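Local coordinates for uncharacterized ATP-binding protein MJ1010 (Methanocaldococcus jannaschii DSM 2661, PDB 3BJO) that is of unknown function but probably binds ATP, with a C-terminal domain that probably belongs to the helix-turn-helix clan, at residues 22-31 against 42-51. Numbering follows the deposited sequence.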
loop_
_atom_site.group_PDB
_atom_site.type_symbol
_atom_site.label_atom_id
_atom_site.label_comp_id
_atom_site.label_asym_id
_atom_site.label_seq_id
_atom_site.Cartn_x
_atom_site.Cartn_y
_atom_site.Cartn_z
ATOM N N PHE A 22 -6.742 7.310 0.271
ATOM C CA PHE A 22 -5.293 7.371 0.526
ATOM C C PHE A 22 -4.566 7.980 -0.672
ATOM O O PHE A 22 -3.689 8.857 -0.530
ATOM C CB PHE A 22 -4.723 5.947 0.807
ATOM C CG PHE A 22 -3.196 5.868 0.766
ATOM C CD1 PHE A 22 -2.421 6.368 1.818
ATOM C CD2 PHE A 22 -2.556 5.334 -0.323
ATOM C CE1 PHE A 22 -1.056 6.289 1.787
ATOM C CE2 PHE A 22 -1.150 5.276 -0.395
ATOM C CZ PHE A 22 -0.406 5.740 0.683
ATOM N N LEU A 23 -4.894 7.467 -1.853
ATOM C CA LEU A 23 -4.138 7.807 -3.050
ATOM C C LEU A 23 -4.530 9.223 -3.507
ATOM O O LEU A 23 -3.674 10.001 -3.909
ATOM C CB LEU A 23 -4.451 6.794 -4.153
ATOM C CG LEU A 23 -3.881 5.385 -3.995
ATOM C CD1 LEU A 23 -4.323 4.541 -5.187
ATOM C CD2 LEU A 23 -2.358 5.503 -3.934
ATOM N N SER A 24 -5.813 9.565 -3.393
ATOM C CA SER A 24 -6.267 10.915 -3.784
ATOM C C SER A 24 -5.657 12.003 -2.902
ATOM O O SER A 24 -5.413 13.118 -3.354
ATOM C CB SER A 24 -7.781 11.020 -3.748
ATOM O OG SER A 24 -8.333 10.206 -4.759
ATOM N N ASN A 25 -5.376 11.667 -1.658
ATOM C CA ASN A 25 -4.783 12.625 -0.700
ATOM C C ASN A 25 -3.391 13.004 -1.162
ATOM O O ASN A 25 -2.821 13.983 -0.705
ATOM C CB ASN A 25 -4.640 11.934 0.658
ATOM C CG ASN A 25 -4.078 12.856 1.738
ATOM O OD1 ASN A 25 -4.667 13.915 2.061
ATOM N ND2 ASN A 25 -2.941 12.459 2.311
ATOM N N LEU A 26 -2.817 12.181 -2.032
ATOM C CA LEU A 26 -1.442 12.473 -2.542
ATOM C C LEU A 26 -1.421 13.429 -3.709
ATOM O O LEU A 26 -0.326 13.809 -4.172
ATOM C CB LEU A 26 -0.710 11.193 -2.926
ATOM C CG LEU A 26 -0.646 10.118 -1.842
ATOM C CD1 LEU A 26 -0.024 8.844 -2.531
ATOM C CD2 LEU A 26 0.205 10.632 -0.672
ATOM N N ASP A 27 -2.584 13.822 -4.220
ATOM C CA ASP A 27 -2.607 14.705 -5.398
ATOM C C ASP A 27 -1.898 16.017 -5.191
ATOM O O ASP A 27 -1.252 16.500 -6.102
ATOM C CB ASP A 27 -4.048 15.008 -5.868
ATOM C CG ASP A 27 -4.786 13.765 -6.388
ATOM O OD1 ASP A 27 -4.151 12.714 -6.638
ATOM O OD2 ASP A 27 -6.018 13.834 -6.507
ATOM N N TYR A 28 -2.080 16.646 -4.028
ATOM C CA TYR A 28 -1.512 17.983 -3.762
ATOM C C TYR A 28 -0.533 17.965 -2.591
ATOM O O TYR A 28 -0.247 18.988 -2.021
ATOM C CB TYR A 28 -2.641 19.033 -3.558
ATOM C CG TYR A 28 -3.624 18.921 -4.684
ATOM C CD1 TYR A 28 -3.249 19.225 -5.994
ATOM C CD2 TYR A 28 -4.888 18.409 -4.463
ATOM C CE1 TYR A 28 -4.162 19.046 -7.067
ATOM C CE2 TYR A 28 -5.802 18.246 -5.507
ATOM C CZ TYR A 28 -5.433 18.518 -6.800
ATOM O OH TYR A 28 -6.358 18.293 -7.813
ATOM N N ILE A 29 -0.044 16.783 -2.244
ATOM C CA ILE A 29 0.838 16.589 -1.088
ATOM C C ILE A 29 2.011 15.701 -1.499
ATOM O O ILE A 29 1.807 14.636 -2.148
ATOM C CB ILE A 29 0.025 15.987 0.148
ATOM C CG1 ILE A 29 -0.884 17.077 0.752
ATOM C CG2 ILE A 29 0.957 15.321 1.208
ATOM C CD1 ILE A 29 -2.014 16.568 1.717
ATOM N N LYS A 30 3.238 16.136 -1.172
ATOM C CA LYS A 30 4.403 15.253 -1.264
ATOM C C LYS A 30 4.806 14.864 0.155
ATOM O O LYS A 30 5.429 15.678 0.866
ATOM C CB LYS A 30 5.569 15.956 -1.939
ATOM C CG LYS A 30 5.341 16.389 -3.357
ATOM C CD LYS A 30 6.554 17.233 -3.799
ATOM C CE LYS A 30 6.581 17.492 -5.314
ATOM N NZ LYS A 30 5.315 18.102 -5.866
ATOM N N PRO A 31 4.453 13.622 0.591
ATOM C CA PRO A 31 4.730 13.292 1.996
ATOM C C PRO A 31 6.200 13.480 2.333
ATOM O O PRO A 31 7.088 13.208 1.504
ATOM C CB PRO A 31 4.363 11.802 2.097
ATOM C CG PRO A 31 3.318 11.597 0.966
ATOM C CD PRO A 31 3.789 12.511 -0.131
ATOM N N ILE A 42 8.744 12.315 -0.818
ATOM C CA ILE A 42 8.377 11.421 -1.905
ATOM C C ILE A 42 7.125 11.946 -2.580
ATOM O O ILE A 42 6.458 12.834 -2.047
ATOM C CB ILE A 42 8.108 9.940 -1.400
ATOM C CG1 ILE A 42 6.984 9.901 -0.362
ATOM C CG2 ILE A 42 9.405 9.315 -0.828
ATOM C CD1 ILE A 42 6.678 8.537 0.156
ATOM N N ARG A 43 6.807 11.325 -3.718
ATOM C CA ARG A 43 5.798 11.777 -4.672
ATOM C C ARG A 43 4.790 10.680 -4.913
ATOM O O ARG A 43 5.126 9.492 -4.876
ATOM C CB ARG A 43 6.459 12.055 -6.043
ATOM C CG ARG A 43 7.524 13.079 -6.067
ATOM C CD ARG A 43 7.899 13.389 -7.558
ATOM N NE ARG A 43 8.644 12.243 -8.124
ATOM C CZ ARG A 43 8.488 11.728 -9.352
ATOM N NH1 ARG A 43 7.585 12.206 -10.213
ATOM N NH2 ARG A 43 9.236 10.697 -9.714
ATOM N N LYS A 44 3.560 11.088 -5.206
ATOM C CA LYS A 44 2.486 10.168 -5.611
ATOM C C LYS A 44 2.981 9.158 -6.628
ATOM O O LYS A 44 2.710 7.961 -6.500
ATOM C CB LYS A 44 1.328 10.913 -6.243
ATOM C CG LYS A 44 0.070 10.012 -6.315
ATOM C CD LYS A 44 -1.115 10.717 -6.923
ATOM C CE LYS A 44 -2.330 9.781 -6.956
ATOM N NZ LYS A 44 -3.535 10.453 -7.561
ATOM N N GLU A 45 3.705 9.636 -7.637
ATOM C CA GLU A 45 4.162 8.766 -8.718
ATOM C C GLU A 45 4.972 7.598 -8.163
ATOM O O GLU A 45 4.831 6.509 -8.617
ATOM C CB GLU A 45 4.988 9.541 -9.772
ATOM C CG GLU A 45 4.336 10.818 -10.288
ATOM C CD GLU A 45 4.387 11.965 -9.268
ATOM O OE1 GLU A 45 5.430 12.615 -9.137
ATOM O OE2 GLU A 45 3.384 12.228 -8.608
ATOM N N ASP A 46 5.837 7.860 -7.185
ATOM C CA ASP A 46 6.732 6.838 -6.626
ATOM C C ASP A 46 5.905 5.785 -5.861
ATOM O O ASP A 46 6.194 4.560 -5.869
ATOM C CB ASP A 46 7.738 7.474 -5.618
ATOM C CG ASP A 46 8.579 8.643 -6.216
ATOM O OD1 ASP A 46 8.821 8.623 -7.462
ATOM O OD2 ASP A 46 8.957 9.587 -5.419
ATOM N N ILE A 47 4.897 6.289 -5.164
ATOM C CA ILE A 47 4.024 5.457 -4.367
ATOM C C ILE A 47 3.207 4.488 -5.272
ATOM O O ILE A 47 3.108 3.284 -4.983
ATOM C CB ILE A 47 3.111 6.377 -3.499
ATOM C CG1 ILE A 47 3.947 6.962 -2.345
ATOM C CG2 ILE A 47 1.903 5.565 -2.922
ATOM C CD1 ILE A 47 3.464 8.306 -1.756
ATOM N N ILE A 48 2.622 5.037 -6.340
ATOM C CA ILE A 48 1.867 4.280 -7.361
ATOM C C ILE A 48 2.763 3.235 -7.986
ATOM O O ILE A 48 2.399 2.080 -8.100
ATOM C CB ILE A 48 1.318 5.231 -8.444
ATOM C CG1 ILE A 48 0.351 6.293 -7.844
ATOM C CG2 ILE A 48 0.771 4.472 -9.687
ATOM C CD1 ILE A 48 -1.132 5.926 -7.802
ATOM N N ASN A 49 3.950 3.633 -8.398
ATOM C CA ASN A 49 4.900 2.658 -8.944
ATOM C C ASN A 49 5.190 1.466 -8.023
ATOM O O ASN A 49 5.198 0.346 -8.491
ATOM C CB ASN A 49 6.185 3.359 -9.452
ATOM C CG ASN A 49 5.920 4.151 -10.736
ATOM O OD1 ASN A 49 4.835 4.055 -11.314
ATOM N ND2 ASN A 49 6.894 4.921 -11.182
ATOM N N ALA A 50 5.369 1.705 -6.713
ATOM C CA ALA A 50 5.680 0.627 -5.805
ATOM C C ALA A 50 4.460 -0.287 -5.660
ATOM O O ALA A 50 4.568 -1.525 -5.648
ATOM C CB ALA A 50 6.049 1.208 -4.412
ATOM N N LEU A 51 3.299 0.325 -5.498
ATOM C CA LEU A 51 2.070 -0.462 -5.265
ATOM C C LEU A 51 1.694 -1.282 -6.498
ATOM O O LEU A 51 1.130 -2.370 -6.395
ATOM C CB LEU A 51 0.937 0.478 -4.887
ATOM C CG LEU A 51 1.012 0.999 -3.448
ATOM C CD1 LEU A 51 -0.148 2.026 -3.168
ATOM C CD2 LEU A 51 0.942 -0.120 -2.421
HETATM O O HOH W 1 2.804 13.939 -4.766
#
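A chi1 of -165° turns CG of Lys44 away from its own backbone N, and with every later torsion extended the lysine runs over the type I turn from Ser24 to Asp27 at the end of helix 3-24 and carries NZ to Asp27. The lysine runs alongside the aspartate in the same direction, and NZ meets OD1 of Asp27 at 2.5 Å in a short salt bridge, nearly in line with the C-O bond. On the way, CG of Lys44 packs 3.7 Å from CB of Leu26, and CE passes 3.3 Å from the carbonyl O of Leu23, which also accepts the N-H of Leu26. A methionine in its place would probably leave the carboxylate of Asp27 without its charged mate.

Deeper in the contact, Leu26 and Ile47 meet end on, their CD1 atoms 3.6 Å apart. CG2 of Ile47, anti to its own N, also meets CE2 of Phe22, while CD2 of Leu23 fits against the CD1 methyls of Ile48 and Leu51. A water bridges the backbones, donating to O of Ile29 and accepting from N of Lys44 in the first turn of its helix. Farther along, N of Ile42 donates to O of Pro31 at 3.0 Å, a nearly straight bond closing the base of the hairpin formed by strands 32-35 and 38-41. The contact thus brings together helix 3-24 with its following turn and helix 44-52, which the hairpin links in sequence; Tyr72 of helix 67-75 packs on Leu26, Pro31 and Ile42, and helix 93-102 covers Leu23 and Leu51 through Val102 and Ile99.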